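Local coordinates for ZINC phosphodiesterase ELAC protein 1 (Homo sapiens, PDB 3ZWF) that repairs tRNAs by removing a 2',3'-cyclic phosphate and shows some tRNA 3'-processing endonuclease activity, as a two-zinc homodimeric phosphodiesterase, at the interface of chains A and B. Numbering follows the deposited sequence. Chains: chain A/B, ZINC phosphodiesterase ELAC protein 1.

Contact 1: the interface of chains A and B. Residues chain A 36-40, 68, 70-72, 74-75; chain B 12-13, 37, 67.
Direct polar contact in this part of the two-fold homodimer interface centres on the carboxylate of B:Glu37, which has more surface hidden (80 Å²) than any other residue of the patch. Its CG lies anti to the backbone N (chi1 176°) and the chain stays extended, so the carboxylate is carried straight into chain A. There B:Glu37 OE2 accepts the backbone N-H of A:Gly38 on its anti lone pair, 2.6 Å from N and nearly straight (164° at H). B:Glu37 OE1 meets the amide NE2 of A:Gln40 tip to tip at 2.9 Å. The amide and carboxylate planes stand 80° apart: OE1 lies in the plane of the amide, whereas NE2 sits above that of the carboxylate.

Within chain A, the hydroxyl OG1 of A:Thr75 bonds to the amide oxygen OE1 of A:Gln40 at 2.7 Å. This probably helps to set the amide orientation that presents NE2 to the glutamate; A:Thr75 OG1 also lies 3.2 Å from A:Gly71 O.

Water completes the grip. One molecule joins B:Glu37 OE2 to A:Gly68 O and A:Gln40 N; another links B:Glu37 OE1 to A:Gly71 N, near the start of a helix that may help to stabilise the negative charge. A third bridges A:Glu37 OE1 and B:Phe67 O. The two glutamate chains slide past each other in opposite directions, with A:Glu37 OE2 and B:Glu37 OE2 5.4 Å apart. The amide and water partners probably temper the like charges.

Apolar packing flanks this network. A:Pro70 CB lies over one face of the B:Phe67 ring, 3.9 Å from its centroid, while A:Cys74 SG comes in plane at the ring edge. B:Pro13 crosses A:Gln40 at about a right angle, with its CD 3.8 Å from the amide carbon CD.

Chain A contributes the loop leading into helix 39-45, that helix's first turn and one side of helix 69-79; chain B contributes loops.

Contact 2: the interface of chains A and B. Residues chain A 61, 63, 66-67, 96, 100; chain B 100, 104, 107-108.
B:Leu107 forms the apolar centre of this patch of the homodimer interface, with 77 Å² of its surface hidden by chain A. CG is anti to the backbone N (chi1 -176°), pointing the chain into chain A, and chi2 of 63° turns CD2 and CD1 to different neighbours. B:Leu107 CD2 packs on A:Phe100 where the ring joins its chain, 3.4 Å from CB, and also approaches A:Phe66, 4.0 Å from CE2. B:Leu107 CD1 meets the methyl CD1 of A:Leu61 at 3.8 Å and borders A:Gly96.

The aromatic wall receiving this leucine is braced within chain A. A:Leu61 CD2 lies over the centre of one face of A:Phe66, and A:Phe67 CD1 covers the opposite face toward the rim. A:Phe66 in turn points CE2 at a face of A:Phe100, while A:Gly63 CA sits 3.3 Å above the centre of the A:Phe67 ring. Such two-sided packing should limit tilting of A:Phe66.

One turn back along the helix, B:Thr104 crosses A:Phe67 obliquely, its methyl CG2 well out of the ring plane and 3.5 Å from CE1. B:Thr104 OG1 lies in plane at the edge of A:Phe100, but donates to B:Phe100 O at 2.7 Å, within its own helix. B:Ser108 OG likewise turns back to B:Thr104 O at 2.9 Å, on a carbonyl lone pair, leaving CB toward A:Phe67.

At the polar rim a water molecule links A:Gly63 N, 3.0 Å away and nearly straight (168° at H), to B:Ser108 O.

In the fold, the C-terminal end of helix 97-107 of chain B lies against the start of the same helix in chain A and the HxHxDH zinc-binding motif of the metallo-beta-lactamase family, whose intervening residues are A:Leu61 and A:Gly63.

Contact 1: the interface of chains A and B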
ATOM      1  N   GLY A  36       6.063  -2.197  -4.604  1.00 22.21           N
ATOM      2  CA  GLY A  36       5.671  -0.932  -3.939  1.00 21.93           C
ATOM      3  C   GLY A  36       4.180  -0.671  -3.943  1.00 22.16           C
ATOM      4  O   GLY A  36       3.406  -1.276  -4.708  1.00 22.48           O
ATOM      5  N   GLU A  37       3.784   0.268  -3.091  1.00 22.14           N
ATOM      6  CA  GLU A  37       2.405   0.660  -3.013  1.00 22.47           C
ATOM      7  C   GLU A  37       1.903   1.095  -4.387  1.00 22.83           C
ATOM      8  O   GLU A  37       2.602   1.796  -5.123  1.00 22.83           O
ATOM      9  CB  GLU A  37       2.281   1.799  -2.006  1.00 23.15           C
ATOM     10  CG  GLU A  37       0.867   2.317  -1.984  1.00 26.87           C
ATOM     11  CD  GLU A  37       0.496   3.121  -0.762  1.00 26.62           C
ATOM     12  OE1 GLU A  37       1.302   3.335   0.159  1.00 28.01           O
ATOM     13  OE2 GLU A  37      -0.644   3.550  -0.758  1.00 26.33           O
ATOM     14  N   GLY A  38       0.718   0.628  -4.755  1.00 23.26           N
ATOM     15  CA  GLY A  38       0.122   0.917  -6.055  1.00 24.00           C
ATOM     16  C   GLY A  38       0.416  -0.047  -7.178  1.00 24.06           C
ATOM     17  O   GLY A  38      -0.106   0.097  -8.290  1.00 24.94           O
ATOM     18  N   THR A  39       1.267  -1.016  -6.908  1.00 23.68           N
ATOM     19  CA  THR A  39       1.555  -2.031  -7.899  1.00 24.02           C
ATOM     20  C   THR A  39       0.324  -2.736  -8.454  1.00 24.78           C
ATOM     21  O   THR A  39       0.187  -2.880  -9.656  1.00 25.43           O
ATOM     22  CB  THR A  39       2.581  -3.043  -7.382  1.00 23.63           C
ATOM     23  OG1 THR A  39       3.798  -2.348  -7.094  1.00 23.13           O
ATOM     24  CG2 THR A  39       2.832  -4.134  -8.432  1.00 24.16           C
ATOM     25  N   GLN A  40      -0.638  -3.078  -7.595  1.00 24.87           N
ATOM     26  CA  GLN A  40      -1.839  -3.771  -8.100  1.00 25.75           C
ATOM     27  C   GLN A  40      -2.614  -2.930  -9.124  1.00 26.48           C
ATOM     28  O   GLN A  40      -3.172  -3.455 -10.095  1.00 27.38           O
ATOM     29  CB  GLN A  40      -2.748  -4.242  -6.955  1.00 25.85           C
ATOM     30  CG  GLN A  40      -3.298  -3.112  -6.082  1.00 25.97           C
ATOM     31  CD  GLN A  40      -4.392  -3.596  -5.170  1.00 29.13           C
ATOM     32  OE1 GLN A  40      -5.434  -4.086  -5.647  1.00 32.75           O
ATOM     33  NE2 GLN A  40      -4.191  -3.428  -3.840  1.00 27.64           N
ATOM     34  N   GLY A  68       3.079  -2.600  -1.236  1.00 22.26           N
ATOM     35  CA  GLY A  68       2.005  -3.046  -2.129  1.00 22.63           C
ATOM     36  C   GLY A  68       1.652  -4.526  -2.098  1.00 22.95           C
ATOM     37  O   GLY A  68       0.678  -4.965  -2.728  1.00 23.41           O
ATOM     38  N   PRO A  70       0.630  -6.842   0.384  1.00 23.94           N
ATOM     39  CA  PRO A  70      -0.619  -7.373   0.961  1.00 25.65           C
ATOM     40  C   PRO A  70      -1.820  -7.127   0.070  1.00 24.77           C
ATOM     41  O   PRO A  70      -2.648  -8.032  -0.142  1.00 25.44           O
ATOM     42  CB  PRO A  70      -0.735  -6.598   2.280  1.00 25.76           C
ATOM     43  CG  PRO A  70       0.648  -6.313   2.661  1.00 27.07           C
ATOM     44  CD  PRO A  70       1.355  -6.004   1.356  1.00 24.49           C
ATOM     45  N   GLY A  71      -1.908  -5.900  -0.448  1.00 24.49           N
ATOM     46  CA  GLY A  71      -2.973  -5.527  -1.363  1.00 24.98           C
ATOM     47  C   GLY A  71      -2.994  -6.371  -2.601  1.00 25.44           C
ATOM     48  O   GLY A  71      -4.045  -6.833  -3.024  1.00 26.98           O
ATOM     49  N   LEU A  72      -1.819  -6.561  -3.192  1.00 25.57           N
ATOM     50  CA  LEU A  72      -1.689  -7.397  -4.380  1.00 25.64           C
ATOM     51  C   LEU A  72      -2.211  -8.822  -4.138  1.00 26.03           C
ATOM     52  O   LEU A  72      -2.956  -9.354  -4.952  1.00 26.84           O
ATOM     53  CB  LEU A  72      -0.270  -7.410  -4.884  1.00 26.03           C
ATOM     54  CG  LEU A  72      -0.017  -8.268  -6.127  1.00 30.23           C
ATOM     55  CD1 LEU A  72      -0.817  -7.790  -7.349  1.00 29.62           C
ATOM     56  CD2 LEU A  72       1.486  -8.305  -6.427  1.00 29.76           C
ATOM     57  N   CYS A  74      -4.260  -9.924  -1.837  1.00 28.57           N
ATOM     58  CA  CYS A  74      -5.709  -9.870  -1.586  1.00 30.16           C
ATOM     59  C   CYS A  74      -6.496  -9.800  -2.888  1.00 31.73           C
ATOM     60  O   CYS A  74      -7.481 -10.504  -3.087  1.00 34.02           O
ATOM     61  CB  CYS A  74      -6.084  -8.672  -0.699  1.00 30.91           C
ATOM     62  SG  CYS A  74      -5.631  -8.855   0.958  1.00 37.20           S
ATOM     63  N   THR A  75      -6.045  -8.935  -3.774  1.00 34.99           N
ATOM     64  CA  THR A  75      -6.748  -8.682  -5.026  0.50 34.20           C
ATOM     65  C   THR A  75      -6.619  -9.894  -5.971  1.00 35.84           C
ATOM     66  O   THR A  75      -7.600 -10.307  -6.590  1.00 41.68           O
ATOM     67  CB  THR A  75      -6.315  -7.301  -5.611  0.50 31.86           C
ATOM     68  OG1 THR A  75      -6.682  -6.279  -4.662  0.50 29.94           O
ATOM     69  CG2 THR A  75      -6.974  -7.024  -6.939  0.50 30.84           C
TER
ATOM     70  N   TYR B  12     -10.984  -2.875  -3.315  1.00 27.34           N
ATOM     71  CA  TYR B  12      -9.624  -2.636  -3.818  1.00 27.38           C
ATOM     72  C   TYR B  12      -9.593  -1.367  -4.669  1.00 27.21           C
ATOM     73  O   TYR B  12     -10.627  -0.945  -5.170  1.00 26.95           O
ATOM     74  CB  TYR B  12      -9.117  -3.827  -4.651  1.00 29.50           C
ATOM     75  CG  TYR B  12     -10.007  -4.206  -5.801  1.00 32.04           C
ATOM     76  CD1 TYR B  12     -11.027  -5.126  -5.634  1.00 37.40           C
ATOM     77  CD2 TYR B  12      -9.817  -3.660  -7.058  1.00 35.39           C
ATOM     78  CE1 TYR B  12     -11.845  -5.484  -6.697  1.00 40.28           C
ATOM     79  CE2 TYR B  12     -10.623  -4.014  -8.137  1.00 36.67           C
ATOM     80  CZ  TYR B  12     -11.643  -4.930  -7.939  1.00 40.27           C
ATOM     81  OH  TYR B  12     -12.447  -5.285  -8.986  1.00 48.04           O
ATOM     82  N   PRO B  13      -8.403  -0.774  -4.851  1.00 26.31           N
ATOM     83  CA  PRO B  13      -8.250   0.347  -5.713  1.00 26.86           C
ATOM     84  C   PRO B  13      -8.221  -0.066  -7.163  1.00 27.48           C
ATOM     85  O   PRO B  13      -7.691  -1.111  -7.503  1.00 28.41           O
ATOM     86  CB  PRO B  13      -6.915   0.943  -5.302  1.00 26.22           C
ATOM     87  CG  PRO B  13      -6.170  -0.200  -4.764  1.00 27.29           C
ATOM     88  CD  PRO B  13      -7.155  -1.119  -4.153  1.00 26.64           C
ATOM     89  N   GLU B  37      -4.954   1.427  -0.021  1.00 22.91           N
ATOM     90  CA  GLU B  37      -3.794   1.493  -0.873  1.00 23.03           C
ATOM     91  C   GLU B  37      -3.967   2.534  -1.982  1.00 23.17           C
ATOM     92  O   GLU B  37      -5.031   2.624  -2.594  1.00 23.42           O
ATOM     93  CB  GLU B  37      -3.552   0.107  -1.443  1.00 23.74           C
ATOM     94  CG  GLU B  37      -2.388   0.182  -2.419  1.00 24.77           C
ATOM     95  CD  GLU B  37      -1.686  -1.155  -2.674  1.00 27.40           C
ATOM     96  OE1 GLU B  37      -2.134  -2.224  -2.244  1.00 26.74           O
ATOM     97  OE2 GLU B  37      -0.687  -1.113  -3.435  1.00 27.73           O
ATOM     98  N   PHE B  67      -4.429  -0.290   4.204  1.00 22.66           N
ATOM     99  CA  PHE B  67      -3.117  -0.760   3.662  1.00 22.80           C
ATOM    100  C   PHE B  67      -2.277   0.395   3.129  1.00 22.62           C
ATOM    101  O   PHE B  67      -1.051   0.218   2.996  1.00 22.78           O
ATOM    102  CB  PHE B  67      -3.292  -1.805   2.558  1.00 23.22           C
ATOM    103  CG  PHE B  67      -3.605  -3.200   3.018  1.00 23.68           C
ATOM    104  CD1 PHE B  67      -3.499  -3.615   4.343  1.00 23.72           C
ATOM    105  CD2 PHE B  67      -4.020  -4.137   2.072  1.00 24.24           C
ATOM    106  CE1 PHE B  67      -3.780  -4.932   4.696  1.00 24.31           C
ATOM    107  CE2 PHE B  67      -4.303  -5.464   2.428  1.00 24.87           C
ATOM    108  CZ  PHE B  67      -4.196  -5.848   3.723  1.00 24.89           C
TER
HETATM  109  O   HOH W   1      -0.008  -3.252  -4.742  1.00 21.14           O
HETATM  110  O   HOH W   2       1.301   1.687   2.372  1.00 22.63           O
HETATM  111  O   HOH W   3      -0.931  -3.365   0.032  1.00 23.39           O

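Contact 2: the interface of chains A and B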
ATOM      1  N   LEU A  61      13.625  -4.631   2.219  1.00 23.06           N
ATOM      2  CA  LEU A  61      12.454  -4.235   3.006  1.00 22.91           C
ATOM      3  C   LEU A  61      12.376  -2.724   3.260  1.00 22.81           C
ATOM      4  O   LEU A  61      12.233  -2.294   4.422  1.00 24.14           O
ATOM      5  CB  LEU A  61      12.445  -5.037   4.322  1.00 23.41           C
ATOM      6  CG  LEU A  61      12.296  -6.551   4.141  1.00 23.61           C
ATOM      7  CD1 LEU A  61      12.259  -7.315   5.475  1.00 24.25           C
ATOM      8  CD2 LEU A  61      11.027  -6.848   3.318  1.00 23.22           C
ATOM      9  N   GLY A  63       9.738   0.349   2.160  1.00 22.13           N
ATOM     10  CA  GLY A  63       8.339   0.286   1.823  1.00 21.97           C
ATOM     11  C   GLY A  63       7.960   0.463   0.359  1.00 21.74           C
ATOM     12  O   GLY A  63       6.984  -0.144  -0.110  1.00 21.69           O
ATOM     13  N   PHE A  66       7.802  -3.060  -1.109  1.00 21.73           N
ATOM     14  CA  PHE A  66       6.961  -4.142  -0.608  1.00 21.91           C
ATOM     15  C   PHE A  66       5.625  -3.770   0.022  1.00 21.99           C
ATOM     16  O   PHE A  66       4.809  -4.648   0.232  1.00 22.24           O
ATOM     17  CB  PHE A  66       7.703  -5.083   0.354  1.00 22.10           C
ATOM     18  CG  PHE A  66       7.844  -4.598   1.743  1.00 22.18           C
ATOM     19  CD1 PHE A  66       8.822  -3.700   2.079  1.00 22.14           C
ATOM     20  CD2 PHE A  66       7.010  -5.080   2.773  1.00 22.47           C
ATOM     21  CE1 PHE A  66       8.954  -3.229   3.395  1.00 22.41           C
ATOM     22  CE2 PHE A  66       7.173  -4.637   4.085  1.00 22.72           C
ATOM     23  CZ  PHE A  66       8.165  -3.715   4.384  1.00 22.71           C
ATOM     24  N   PHE A  67       5.387  -2.492   0.273  1.00 21.90           N
ATOM     25  CA  PHE A  67       4.130  -2.105   0.925  1.00 22.12           C
ATOM     26  C   PHE A  67       2.908  -2.441   0.069  1.00 22.31           C
ATOM     27  O   PHE A  67       1.791  -2.499   0.611  1.00 22.63           O
ATOM     28  CB  PHE A  67       4.087  -0.613   1.297  1.00 22.14           C
ATOM     29  CG  PHE A  67       4.838  -0.230   2.531  1.00 22.26           C
ATOM     30  CD1 PHE A  67       5.394  -1.153   3.401  1.00 22.38           C
ATOM     31  CD2 PHE A  67       5.033   1.109   2.790  1.00 22.38           C
ATOM     32  CE1 PHE A  67       6.092  -0.720   4.517  1.00 22.66           C
ATOM     33  CE2 PHE A  67       5.737   1.533   3.918  1.00 22.67           C
ATOM     34  CZ  PHE A  67       6.271   0.618   4.755  1.00 22.81           C
ATOM     35  N   GLY A  96      12.114 -11.462   7.553  1.00 25.26           N
ATOM     36  CA  GLY A  96      11.125 -10.522   8.078  1.00 25.03           C
ATOM     37  C   GLY A  96       9.891 -10.473   7.210  1.00 24.60           C
ATOM     38  O   GLY A  96       8.774 -10.120   7.683  1.00 24.89           O
ATOM     39  N   PHE A 100       5.603 -10.583   8.147  1.00 24.91           N
ATOM     40  CA  PHE A 100       4.893  -9.404   7.714  1.00 24.74           C
ATOM     41  C   PHE A 100       3.635  -9.792   6.959  1.00 25.15           C
ATOM     42  O   PHE A 100       2.533  -9.290   7.237  1.00 25.16           O
ATOM     43  CB  PHE A 100       5.748  -8.484   6.835  1.00 24.54           C
ATOM     44  CG  PHE A 100       4.978  -7.357   6.246  1.00 24.63           C
ATOM     45  CD1 PHE A 100       4.570  -6.309   7.037  1.00 25.84           C
ATOM     46  CD2 PHE A 100       4.642  -7.344   4.897  1.00 25.34           C
ATOM     47  CE1 PHE A 100       3.818  -5.257   6.488  1.00 25.64           C
ATOM     48  CE2 PHE A 100       3.932  -6.277   4.338  1.00 26.60           C
ATOM     49  CZ  PHE A 100       3.534  -5.244   5.134  1.00 26.50           C
TER
ATOM     50  N   PHE B 100       0.296  -2.894  14.267  1.00 23.01           N
ATOM     51  CA  PHE B 100       0.531  -2.929  12.812  1.00 22.71           C
ATOM     52  C   PHE B 100       1.468  -1.809  12.349  1.00 23.23           C
ATOM     53  O   PHE B 100       2.412  -2.036  11.595  1.00 22.75           O
ATOM     54  CB  PHE B 100      -0.774  -2.873  12.017  1.00 23.04           C
ATOM     55  CG  PHE B 100      -0.571  -2.764  10.497  1.00 22.69           C
ATOM     56  CD1 PHE B 100      -0.130  -3.868   9.767  1.00 23.76           C
ATOM     57  CD2 PHE B 100      -0.854  -1.588   9.821  1.00 24.61           C
ATOM     58  CE1 PHE B 100       0.048  -3.774   8.387  1.00 23.41           C
ATOM     59  CE2 PHE B 100      -0.708  -1.475   8.455  1.00 23.54           C
ATOM     60  CZ  PHE B 100      -0.245  -2.588   7.727  1.00 23.23           C
ATOM     61  N   THR B 104       5.386  -2.378  11.236  1.00 22.81           N
ATOM     62  CA  THR B 104       5.650  -2.096   9.823  1.00 22.59           C
ATOM     63  C   THR B 104       6.738  -1.045   9.685  1.00 23.00           C
ATOM     64  O   THR B 104       7.628  -1.163   8.844  1.00 23.17           O
ATOM     65  CB  THR B 104       4.367  -1.760   9.079  1.00 22.95           C
ATOM     66  OG1 THR B 104       3.478  -2.872   9.250  1.00 24.14           O
ATOM     67  CG2 THR B 104       4.645  -1.505   7.594  1.00 22.22           C
ATOM     68  N   LEU B 107       9.991  -2.788  10.655  1.00 24.71           N
ATOM     69  CA  LEU B 107      10.436  -3.754   9.582  1.00 24.75           C
ATOM     70  C   LEU B 107      11.066  -3.058   8.408  1.00 24.91           C
ATOM     71  O   LEU B 107      12.058  -3.555   7.795  1.00 27.04           O
ATOM     72  CB  LEU B 107       9.255  -4.586   9.095  1.00 24.86           C
ATOM     73  CG  LEU B 107       9.508  -5.676   8.089  1.00 25.77           C
ATOM     74  CD1 LEU B 107      10.418  -6.731   8.716  1.00 28.42           C
ATOM     75  CD2 LEU B 107       8.193  -6.263   7.581  1.00 25.72           C
ATOM     76  N   SER B 108      10.523  -1.890   8.067  1.00 24.70           N
ATOM     77  CA  SER B 108      11.008  -1.112   6.933  1.00 24.74           C
ATOM     78  C   SER B 108      12.105  -0.106   7.311  1.00 26.21           C
ATOM     79  O   SER B 108      12.532   0.685   6.476  1.00 28.55           O
ATOM     80  CB  SER B 108       9.853  -0.402   6.248  1.00 25.70           C
ATOM     81  OG  SER B 108       9.214   0.501   7.132  1.00 24.38           O
TER
HETATM   82  O   HOH W   4      11.032   2.176   4.109  1.00 31.71           O

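The C-alpha centres of contacts 1 and 2 lie about 13 Å apart within one two-fold interface. A:Phe67 and B:Phe67 join them: B:Phe67 packs in contact 1 and A:Phe67 in contact 2, so by symmetry each copy serves both. The chain A segment running from the zinc-binding loop through A:Gly68 into helix 69-79 also connects the two patches. The centres of contacts 1 and 2 are about 11 and 8 Å from A:Asp64, the likely proton acceptor and a zinc ligand. The dimer contact thus lies beside segments that carry the catalytic zinc site and may help to hold them in shape.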